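PDB 6SLN: RagA protein from Porphyromonas gingivalis, which is a TonB-dependent outer-membrane receptor that probably imports peptides, acting together with a partner protein that packs against it and holding a bound peptide. Local coordinates for residues A[773-778]-A[782-787]; A[870-875]-A[914-919]. One frame throughout, in Å; residues are numbered along the deposited sequence.

Both interactions lie on the same side of the chain's centre and touch the bound peptide; their centres are about 18 Å apart, and they meet where G782 CA packs against I872 CD1. Interaction 1 is local: it pairs the two strands of a hairpin, mostly through backbone hydrogen bonds, and runs from buried aromatic and aliphatic residues to an exposed end at N774 and K775. Interaction 2 is smaller and buried. It brings the end of barrel strand 857-873 against a loop 39 residues further on, through side chains alone. The hairpin is held by regular backbone pairing, with side chains added on its faces, whereas the 870-875 and 914-919 contact depends on one phenylalanine ring beside the bound peptide.

Interaction 1 of 2, residues A[773-778]-A[782-787]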
ATOM      1  N   LEU A 773       9.443 -27.817 -36.725  1.00 44.23           N
ATOM      2  CA  LEU A 773       9.880 -28.946 -35.904  1.00 47.58           C
ATOM      3  C   LEU A 773       8.911 -30.106 -36.018  1.00 49.40           C
ATOM      4  O   LEU A 773       7.695 -29.936 -35.892  1.00 46.91           O
ATOM      5  CB  LEU A 773      10.007 -28.548 -34.434  1.00 46.23           C
ATOM      6  CG  LEU A 773      11.139 -27.552 -34.195  1.00 50.86           C
ATOM      7  CD1 LEU A 773      11.123 -26.918 -32.777  1.00 43.71           C
ATOM      8  CD2 LEU A 773      12.442 -28.262 -34.513  1.00 41.61           C
ATOM      9  N   ASN A 774       9.457 -31.292 -36.266  1.00 49.48           N
ATOM     10  CA  ASN A 774       8.665 -32.496 -36.099  1.00 51.91           C
ATOM     11  C   ASN A 774       8.433 -32.798 -34.615  1.00 51.66           C
ATOM     12  O   ASN A 774       7.410 -33.387 -34.247  1.00 51.17           O
ATOM     13  CB  ASN A 774       9.369 -33.632 -36.827  1.00 61.63           C
ATOM     14  CG  ASN A 774       8.858 -34.975 -36.438  1.00 74.35           C
ATOM     15  OD1 ASN A 774       9.555 -35.734 -35.756  1.00 85.65           O
ATOM     16  ND2 ASN A 774       7.640 -35.300 -36.872  1.00 70.44           N
ATOM     17  N   LYS A 775       9.329 -32.347 -33.739  1.00 46.85           N
ATOM     18  CA  LYS A 775       9.219 -32.695 -32.334  1.00 46.06           C
ATOM     19  C   LYS A 775       9.999 -31.705 -31.472  1.00 46.46           C
ATOM     20  O   LYS A 775      10.998 -31.119 -31.910  1.00 41.43           O
ATOM     21  CB  LYS A 775       9.715 -34.131 -32.089  1.00 48.54           C
ATOM     22  CG  LYS A 775      11.221 -34.299 -32.203  1.00 48.42           C
ATOM     23  CD  LYS A 775      11.654 -35.675 -31.739  1.00 59.27           C
ATOM     24  CE  LYS A 775      13.132 -35.694 -31.359  1.00 65.61           C
ATOM     25  NZ  LYS A 775      14.014 -35.598 -32.560  1.00 65.05           N
ATOM     26  N   TYR A 776       9.537 -31.539 -30.231  1.00 44.09           N
ATOM     27  CA  TYR A 776      10.196 -30.662 -29.263  1.00 46.75           C
ATOM     28  C   TYR A 776      10.113 -31.276 -27.872  1.00 49.15           C
ATOM     29  O   TYR A 776       9.017 -31.433 -27.321  1.00 48.12           O
ATOM     30  CB  TYR A 776       9.567 -29.268 -29.253  1.00 48.72           C
ATOM     31  CG  TYR A 776      10.129 -28.370 -28.177  1.00 49.49           C
ATOM     32  CD1 TYR A 776      11.300 -27.648 -28.395  1.00 51.30           C
ATOM     33  CD2 TYR A 776       9.501 -28.248 -26.946  1.00 46.64           C
ATOM     34  CE1 TYR A 776      11.827 -26.825 -27.423  1.00 46.93           C
ATOM     35  CE2 TYR A 776      10.023 -27.428 -25.957  1.00 52.84           C
ATOM     36  CZ  TYR A 776      11.185 -26.719 -26.200  1.00 53.58           C
ATOM     37  OH  TYR A 776      11.694 -25.883 -25.224  1.00 47.02           O
ATOM     38  N   MET A 777      11.270 -31.597 -27.300  1.00 45.65           N
ATOM     39  CA  MET A 777      11.343 -32.079 -25.929  1.00 42.87           C
ATOM     40  C   MET A 777      11.378 -30.879 -25.006  1.00 46.48           C
ATOM     41  O   MET A 777      12.289 -30.055 -25.107  1.00 48.39           O
ATOM     42  CB  MET A 777      12.586 -32.941 -25.721  1.00 51.61           C
ATOM     43  CG  MET A 777      12.733 -33.515 -24.313  1.00 57.17           C
ATOM     44  SD  MET A 777      13.992 -32.684 -23.319  1.00 64.09           S
ATOM     45  CE  MET A 777      15.459 -33.588 -23.749  1.00 40.32           C
ATOM     46  N   LEU A 778      10.383 -30.765 -24.135  1.00 44.55           N
ATOM     47  CA  LEU A 778      10.366 -29.671 -23.175  1.00 38.86           C
ATOM     48  C   LEU A 778      11.523 -29.893 -22.206  1.00 47.72           C
ATOM     49  O   LEU A 778      11.516 -30.902 -21.483  1.00 52.62           O
ATOM     50  CB  LEU A 778       9.023 -29.620 -22.454  1.00 36.45           C
ATOM     51  CG  LEU A 778       7.795 -29.120 -23.227  1.00 42.40           C
ATOM     52  CD1 LEU A 778       7.390 -30.074 -24.361  1.00 42.35           C
ATOM     53  CD2 LEU A 778       6.626 -28.907 -22.286  1.00 35.77           C
ATOM     54  N   GLY A 782      11.069 -34.324 -18.810  1.00 38.11           N
ATOM     55  CA  GLY A 782      10.783 -35.702 -19.138  1.00 38.95           C
ATOM     56  C   GLY A 782       9.588 -35.861 -20.041  1.00 45.90           C
ATOM     57  O   GLY A 782       8.969 -36.926 -20.049  1.00 52.32           O
ATOM     58  N   THR A 783       9.242 -34.821 -20.802  1.00 47.20           N
ATOM     59  CA  THR A 783       8.119 -34.825 -21.734  1.00 46.97           C
ATOM     60  C   THR A 783       8.556 -34.314 -23.111  1.00 45.20           C
ATOM     61  O   THR A 783       9.569 -33.620 -23.264  1.00 38.92           O
ATOM     62  CB  THR A 783       6.961 -33.961 -21.212  1.00 49.44           C
ATOM     63  OG1 THR A 783       7.348 -32.579 -21.252  1.00 52.88           O
ATOM     64  CG2 THR A 783       6.570 -34.360 -19.785  1.00 42.59           C
ATOM     65  N   ILE A 784       7.767 -34.647 -24.129  1.00 44.05           N
ATOM     66  CA  ILE A 784       8.069 -34.230 -25.493  1.00 39.90           C
ATOM     67  C   ILE A 784       6.775 -33.964 -26.245  1.00 50.12           C
ATOM     68  O   ILE A 784       5.756 -34.641 -26.043  1.00 46.81           O
ATOM     69  CB  ILE A 784       8.922 -35.272 -26.245  1.00 46.85           C
ATOM     70  CG1 ILE A 784       9.509 -34.671 -27.526  1.00 43.55           C
ATOM     71  CG2 ILE A 784       8.085 -36.474 -26.606  1.00 50.04           C
ATOM     72  CD1 ILE A 784      10.388 -35.609 -28.295  1.00 43.21           C
ATOM     73  N   TRP A 785       6.820 -32.932 -27.080  1.00 47.40           N
ATOM     74  CA  TRP A 785       5.866 -32.725 -28.153  1.00 49.49           C
ATOM     75  C   TRP A 785       6.421 -33.384 -29.418  1.00 53.06           C
ATOM     76  O   TRP A 785       7.548 -33.083 -29.830  1.00 52.76           O
ATOM     77  CB  TRP A 785       5.649 -31.232 -28.358  1.00 55.48           C
ATOM     78  CG  TRP A 785       5.013 -30.522 -27.182  1.00 61.91           C
ATOM     79  CD1 TRP A 785       4.199 -31.067 -26.225  1.00 59.15           C
ATOM     80  CD2 TRP A 785       5.122 -29.126 -26.864  1.00 58.08           C
ATOM     81  NE1 TRP A 785       3.806 -30.096 -25.334  1.00 55.46           N
ATOM     82  CE2 TRP A 785       4.359 -28.898 -25.709  1.00 54.70           C
ATOM     83  CE3 TRP A 785       5.793 -28.050 -27.447  1.00 62.90           C
ATOM     84  CZ2 TRP A 785       4.246 -27.635 -25.131  1.00 52.29           C
ATOM     85  CZ3 TRP A 785       5.685 -26.797 -26.856  1.00 56.80           C
ATOM     86  CH2 TRP A 785       4.918 -26.602 -25.720  1.00 35.80           C
ATOM     87  N   GLU A 786       5.659 -34.304 -30.015  1.00 48.17           N
ATOM     88  CA  GLU A 786       6.078 -34.959 -31.252  1.00 44.97           C
ATOM     89  C   GLU A 786       4.876 -35.167 -32.168  1.00 48.61           C
ATOM     90  O   GLU A 786       3.865 -35.742 -31.755  1.00 43.21           O
ATOM     91  CB  GLU A 786       6.769 -36.294 -30.969  1.00 46.55           C
ATOM     92  CG  GLU A 786       7.347 -36.941 -32.210  1.00 54.01           C
ATOM     93  CD  GLU A 786       8.259 -38.095 -31.880  1.00 55.03           C
ATOM     94  OE1 GLU A 786       8.487 -38.324 -30.684  1.00 55.18           O
ATOM     95  OE2 GLU A 786       8.749 -38.775 -32.808  1.00 62.71           O
ATOM     96  N   ILE A 787       5.010 -34.741 -33.426  1.00 50.64           N
ATOM     97  CA  ILE A 787       3.845 -34.525 -34.286  1.00 57.38           C
ATOM     98  C   ILE A 787       2.994 -35.780 -34.464  1.00 61.46           C
ATOM     99  O   ILE A 787       1.787 -35.687 -34.689  1.00 79.37           O
ATOM    100  CB  ILE A 787       4.301 -33.940 -35.641  1.00 56.85           C
ATOM    101  CG1 ILE A 787       4.390 -32.416 -35.531  1.00 53.74           C
ATOM    102  CG2 ILE A 787       3.375 -34.358 -36.800  1.00 44.95           C
ATOM    103  CD1 ILE A 787       4.657 -31.732 -36.824  1.00 43.79           C
TER
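Y776 and W785 form the antiparallel hydrogen-bonded pair at the middle of two strands whose axes approach to 4.4 Å at 164°, with Y776 N bonded to W785 O and W785 N to Y776 O. One residue beyond the regular pairing, I787 N donates to N774 O over 2.9 Å, almost in line with the C=O bond. The bond from L778 N to T783 O is weak.

Strands 775-778 and 783-786 make a beta hairpin at the edge of a small antiparallel sheet, which continues through strand 792-802. Its alternation sorts the side chains. On the face of Y776 and W785, L778 lays CD1 over the indole, 3.5 Å from the five-membered ring centroid, a CH-pi contact that suits a branched aliphatic side chain. Y776 lies beside the indole, with CD2 3.7 Å from W785 CE3 and the planes oblique at 39°. T783 OG1 packs near L778 CB but hydrogen-bonds to T781 in the turn.

On the other face, I784 CG1, anti to the backbone nitrogen (chi1 -166°), lies across from M777, 4.0 Å from M777 CB. K775 and E786 run alongside each other, K775 CB being 3.7 Å from E786 CG. This uses their aliphatic parts, while K775 NZ and E786 OE2 remain 6.2 Å apart. M777 N is hydrogen-bonded to a polar side chain of another protein's chain.

Interaction 2 of 2, residues A[870-875]-A[914-919]; sequences WMINND and PQFDTH
F916 reaches across to both I872 and N874 with one edge of its ring, joining a loop to the end of a barrel strand. The site belongs to the TonB-dependent receptor fold, a beta-barrel enclosing a plug domain: strand 857-873 ends here and passes directly into helix 874-879, while 914-919 is the irregular run that leads back into strand 921-937.

The apolar part of the contact is I872 against F916. I872 CG2 lies 3.7 Å from F916 CD1, near the plane of the ring, and the two side chains cross at about a right angle. With CG2 anti to the backbone nitrogen, this methyl is the branch of the isoleucine that meets the phenylalanine. A beta-branched residue suits a strand and also suits this buried spot, where F793, M795 and L921 also pack against it. The phenyl ring stacks with Y877 of the helix, and F916 packs on an apolar side chain of the bound peptide as well, roles for which a large flat hydrocarbon is well fitted.

Backbone and capping interactions shape the two segments. Inverse gamma turns centred on N873 and F916 rest on weak bonds, N874 N to I872 O and D917 N to Q915 O, each 3.1 Å long. N873 takes the N-cap position of helix 874-879, a place that suits the short amide of asparagine.

The polar element is N874, whose amide hydrogen-bonds through ND2 to the backbone of the bound peptide. The amide stands nearly perpendicular to the phenyl ring, at 89°, and the same ND2 lies in the ring plane 3.2 Å from F916 CZ.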
ATOM      1  N   TRP A 870       0.801 -41.492 -15.635  1.00 46.10           N
ATOM      2  CA  TRP A 870       2.166 -41.725 -15.210  1.00 41.75           C
ATOM      3  C   TRP A 870       2.696 -40.430 -14.613  1.00 51.10           C
ATOM      4  O   TRP A 870       2.115 -39.351 -14.783  1.00 52.00           O
ATOM      5  CB  TRP A 870       3.045 -42.203 -16.375  1.00 46.24           C
ATOM      6  CG  TRP A 870       2.398 -43.339 -17.125  1.00 51.54           C
ATOM      7  CD1 TRP A 870       1.448 -43.239 -18.108  1.00 52.89           C
ATOM      8  CD2 TRP A 870       2.608 -44.748 -16.912  1.00 44.75           C
ATOM      9  NE1 TRP A 870       1.075 -44.502 -18.530  1.00 61.48           N
ATOM     10  CE2 TRP A 870       1.771 -45.438 -17.813  1.00 49.37           C
ATOM     11  CE3 TRP A 870       3.431 -45.485 -16.065  1.00 49.80           C
ATOM     12  CZ2 TRP A 870       1.739 -46.824 -17.883  1.00 54.42           C
ATOM     13  CZ3 TRP A 870       3.390 -46.881 -16.134  1.00 52.93           C
ATOM     14  CH2 TRP A 870       2.549 -47.527 -17.029  1.00 54.29           C
ATOM     15  N   MET A 871       3.798 -40.551 -13.886  1.00 50.89           N
ATOM     16  CA  MET A 871       4.332 -39.431 -13.135  1.00 46.18           C
ATOM     17  C   MET A 871       5.757 -39.775 -12.758  1.00 50.95           C
ATOM     18  O   MET A 871       6.045 -40.910 -12.375  1.00 50.68           O
ATOM     19  CB  MET A 871       3.497 -39.149 -11.881  1.00 44.49           C
ATOM     20  CG  MET A 871       3.610 -37.711 -11.376  1.00 42.91           C
ATOM     21  SD  MET A 871       2.243 -37.200 -10.300  1.00 55.89           S
ATOM     22  CE  MET A 871       2.149 -38.597  -9.161  1.00 59.85           C
ATOM     23  N   ILE A 872       6.651 -38.812 -12.911  1.00 47.70           N
ATOM     24  CA  ILE A 872       8.016 -38.999 -12.440  1.00 44.99           C
ATOM     25  C   ILE A 872       8.021 -38.702 -10.948  1.00 47.64           C
ATOM     26  O   ILE A 872       7.600 -37.624 -10.520  1.00 46.31           O
ATOM     27  CB  ILE A 872       8.997 -38.095 -13.198  1.00 44.65           C
ATOM     28  CG1 ILE A 872       8.921 -38.398 -14.686  1.00 39.87           C
ATOM     29  CG2 ILE A 872      10.421 -38.242 -12.661  1.00 39.21           C
ATOM     30  CD1 ILE A 872       9.465 -37.317 -15.533  1.00 39.23           C
ATOM     31  N   ASN A 873       8.464 -39.674 -10.153  1.00 48.12           N
ATOM     32  CA  ASN A 873       8.538 -39.521  -8.710  1.00 38.66           C
ATOM     33  C   ASN A 873       9.874 -38.887  -8.372  1.00 41.40           C
ATOM     34  O   ASN A 873      10.845 -39.560  -8.033  1.00 38.89           O
ATOM     35  CB  ASN A 873       8.363 -40.852  -8.002  1.00 51.44           C
ATOM     36  CG  ASN A 873       8.124 -40.676  -6.520  1.00 48.72           C
ATOM     37  OD1 ASN A 873       8.508 -39.654  -5.950  1.00 38.38           O
ATOM     38  ND2 ASN A 873       7.464 -41.656  -5.890  1.00 53.61           N
ATOM     39  N   ASN A 874       9.900 -37.558  -8.424  1.00 38.87           N
ATOM     40  CA  ASN A 874      11.117 -36.829  -8.116  1.00 38.61           C
ATOM     41  C   ASN A 874      11.652 -37.174  -6.737  1.00 39.41           C
ATOM     42  O   ASN A 874      12.874 -37.207  -6.552  1.00 37.59           O
ATOM     43  CB  ASN A 874      10.847 -35.337  -8.217  1.00 36.34           C
ATOM     44  CG  ASN A 874      12.020 -34.556  -8.724  1.00 39.57           C
ATOM     45  OD1 ASN A 874      11.835 -33.523  -9.344  1.00 48.54           O
ATOM     46  ND2 ASN A 874      13.223 -35.022  -8.467  1.00 37.75           N
ATOM     47  N   ASP A 875      10.760 -37.408  -5.762  1.00 40.96           N
ATOM     48  CA  ASP A 875      11.195 -37.760  -4.406  1.00 37.81           C
ATOM     49  C   ASP A 875      12.154 -38.939  -4.442  1.00 42.50           C
ATOM     50  O   ASP A 875      13.203 -38.931  -3.781  1.00 39.77           O
ATOM     51  CB  ASP A 875       9.999 -38.117  -3.518  1.00 38.08           C
ATOM     52  CG  ASP A 875       9.345 -36.910  -2.870  1.00 53.93           C
ATOM     53  OD1 ASP A 875       9.679 -35.764  -3.234  1.00 58.31           O
ATOM     54  OD2 ASP A 875       8.466 -37.121  -2.003  1.00 57.48           O
ATOM     55  N   PRO A 914      21.725 -41.239  -9.863  1.00 47.78           N
ATOM     56  CA  PRO A 914      20.642 -41.773 -10.692  1.00 47.55           C
ATOM     57  C   PRO A 914      20.381 -40.833 -11.854  1.00 48.46           C
ATOM     58  O   PRO A 914      20.925 -39.732 -11.938  1.00 50.08           O
ATOM     59  CB  PRO A 914      19.439 -41.831  -9.752  1.00 43.05           C
ATOM     60  CG  PRO A 914      19.758 -40.847  -8.669  1.00 44.21           C
ATOM     61  CD  PRO A 914      21.240 -40.639  -8.607  1.00 42.43           C
ATOM     62  N   GLN A 915      19.558 -41.302 -12.776  1.00 52.08           N
ATOM     63  CA  GLN A 915      19.105 -40.464 -13.871  1.00 42.58           C
ATOM     64  C   GLN A 915      17.587 -40.442 -13.870  1.00 45.00           C
ATOM     65  O   GLN A 915      16.931 -41.218 -13.166  1.00 49.04           O
ATOM     66  CB  GLN A 915      19.654 -40.951 -15.212  1.00 43.41           C
ATOM     67  CG  GLN A 915      21.174 -41.029 -15.258  1.00 47.28           C
ATOM     68  CD  GLN A 915      21.869 -39.673 -15.164  1.00 50.29           C
ATOM     69  OE1 GLN A 915      21.240 -38.613 -15.291  1.00 53.61           O
ATOM     70  NE2 GLN A 915      23.183 -39.708 -14.965  1.00 47.31           N
ATOM     71  N   PHE A 916      17.026 -39.525 -14.651  1.00 46.78           N
ATOM     72  CA  PHE A 916      15.575 -39.384 -14.715  1.00 47.79           C
ATOM     73  C   PHE A 916      15.014 -40.257 -15.834  1.00 57.60           C
ATOM     74  O   PHE A 916      14.386 -39.779 -16.777  1.00 63.70           O
ATOM     75  CB  PHE A 916      15.200 -37.921 -14.889  1.00 50.93           C
ATOM     76  CG  PHE A 916      15.084 -37.183 -13.586  1.00 45.25           C
ATOM     77  CD1 PHE A 916      14.027 -37.446 -12.730  1.00 39.00           C
ATOM     78  CD2 PHE A 916      16.038 -36.258 -13.204  1.00 38.90           C
ATOM     79  CE1 PHE A 916      13.905 -36.794 -11.527  1.00 38.34           C
ATOM     80  CE2 PHE A 916      15.923 -35.589 -11.990  1.00 43.33           C
ATOM     81  CZ  PHE A 916      14.856 -35.860 -11.149  1.00 39.80           C
ATOM     82  N   ASP A 917      15.264 -41.565 -15.708  1.00 42.63           N
ATOM     83  CA  ASP A 917      14.871 -42.512 -16.740  1.00 43.94           C
ATOM     84  C   ASP A 917      13.560 -43.193 -16.382  1.00 43.54           C
ATOM     85  O   ASP A 917      12.771 -42.632 -15.624  1.00 52.18           O
ATOM     86  CB  ASP A 917      15.971 -43.540 -16.955  1.00 51.68           C
ATOM     87  CG  ASP A 917      16.502 -44.092 -15.659  1.00 54.22           C
ATOM     88  OD1 ASP A 917      15.683 -44.520 -14.823  1.00 53.01           O
ATOM     89  OD2 ASP A 917      17.739 -44.100 -15.486  1.00 49.67           O
ATOM     90  N   THR A 918      13.324 -44.400 -16.906  1.00 44.49           N
ATOM     91  CA  THR A 918      12.024 -45.043 -16.729  1.00 48.45           C
ATOM     92  C   THR A 918      11.803 -45.577 -15.313  1.00 51.04           C
ATOM     93  O   THR A 918      10.650 -45.692 -14.887  1.00 56.01           O
ATOM     94  CB  THR A 918      11.860 -46.167 -17.733  1.00 48.48           C
ATOM     95  OG1 THR A 918      13.123 -46.819 -17.900  1.00 56.90           O
ATOM     96  CG2 THR A 918      11.364 -45.613 -19.050  1.00 45.64           C
ATOM     97  N   HIS A 919      12.859 -45.956 -14.587  1.00 46.07           N
ATOM     98  CA  HIS A 919      12.741 -45.977 -13.136  1.00 53.85           C
ATOM     99  C   HIS A 919      12.527 -44.535 -12.714  1.00 68.98           C
ATOM    100  O   HIS A 919      13.092 -43.626 -13.318  1.00 79.89           O
ATOM    101  CB  HIS A 919      13.986 -46.562 -12.461  1.00 55.64           C
ATOM    102  CG  HIS A 919      14.913 -45.528 -11.897  1.00 74.92           C
ATOM    103  ND1 HIS A 919      15.929 -44.961 -12.635  1.00 80.98           N
ATOM    104  CD2 HIS A 919      14.960 -44.938 -10.677  1.00 78.54           C
ATOM    105  CE1 HIS A 919      16.566 -44.070 -11.895  1.00 81.55           C
ATOM    106  NE2 HIS A 919      15.996 -44.034 -10.702  1.00 76.99           N
TER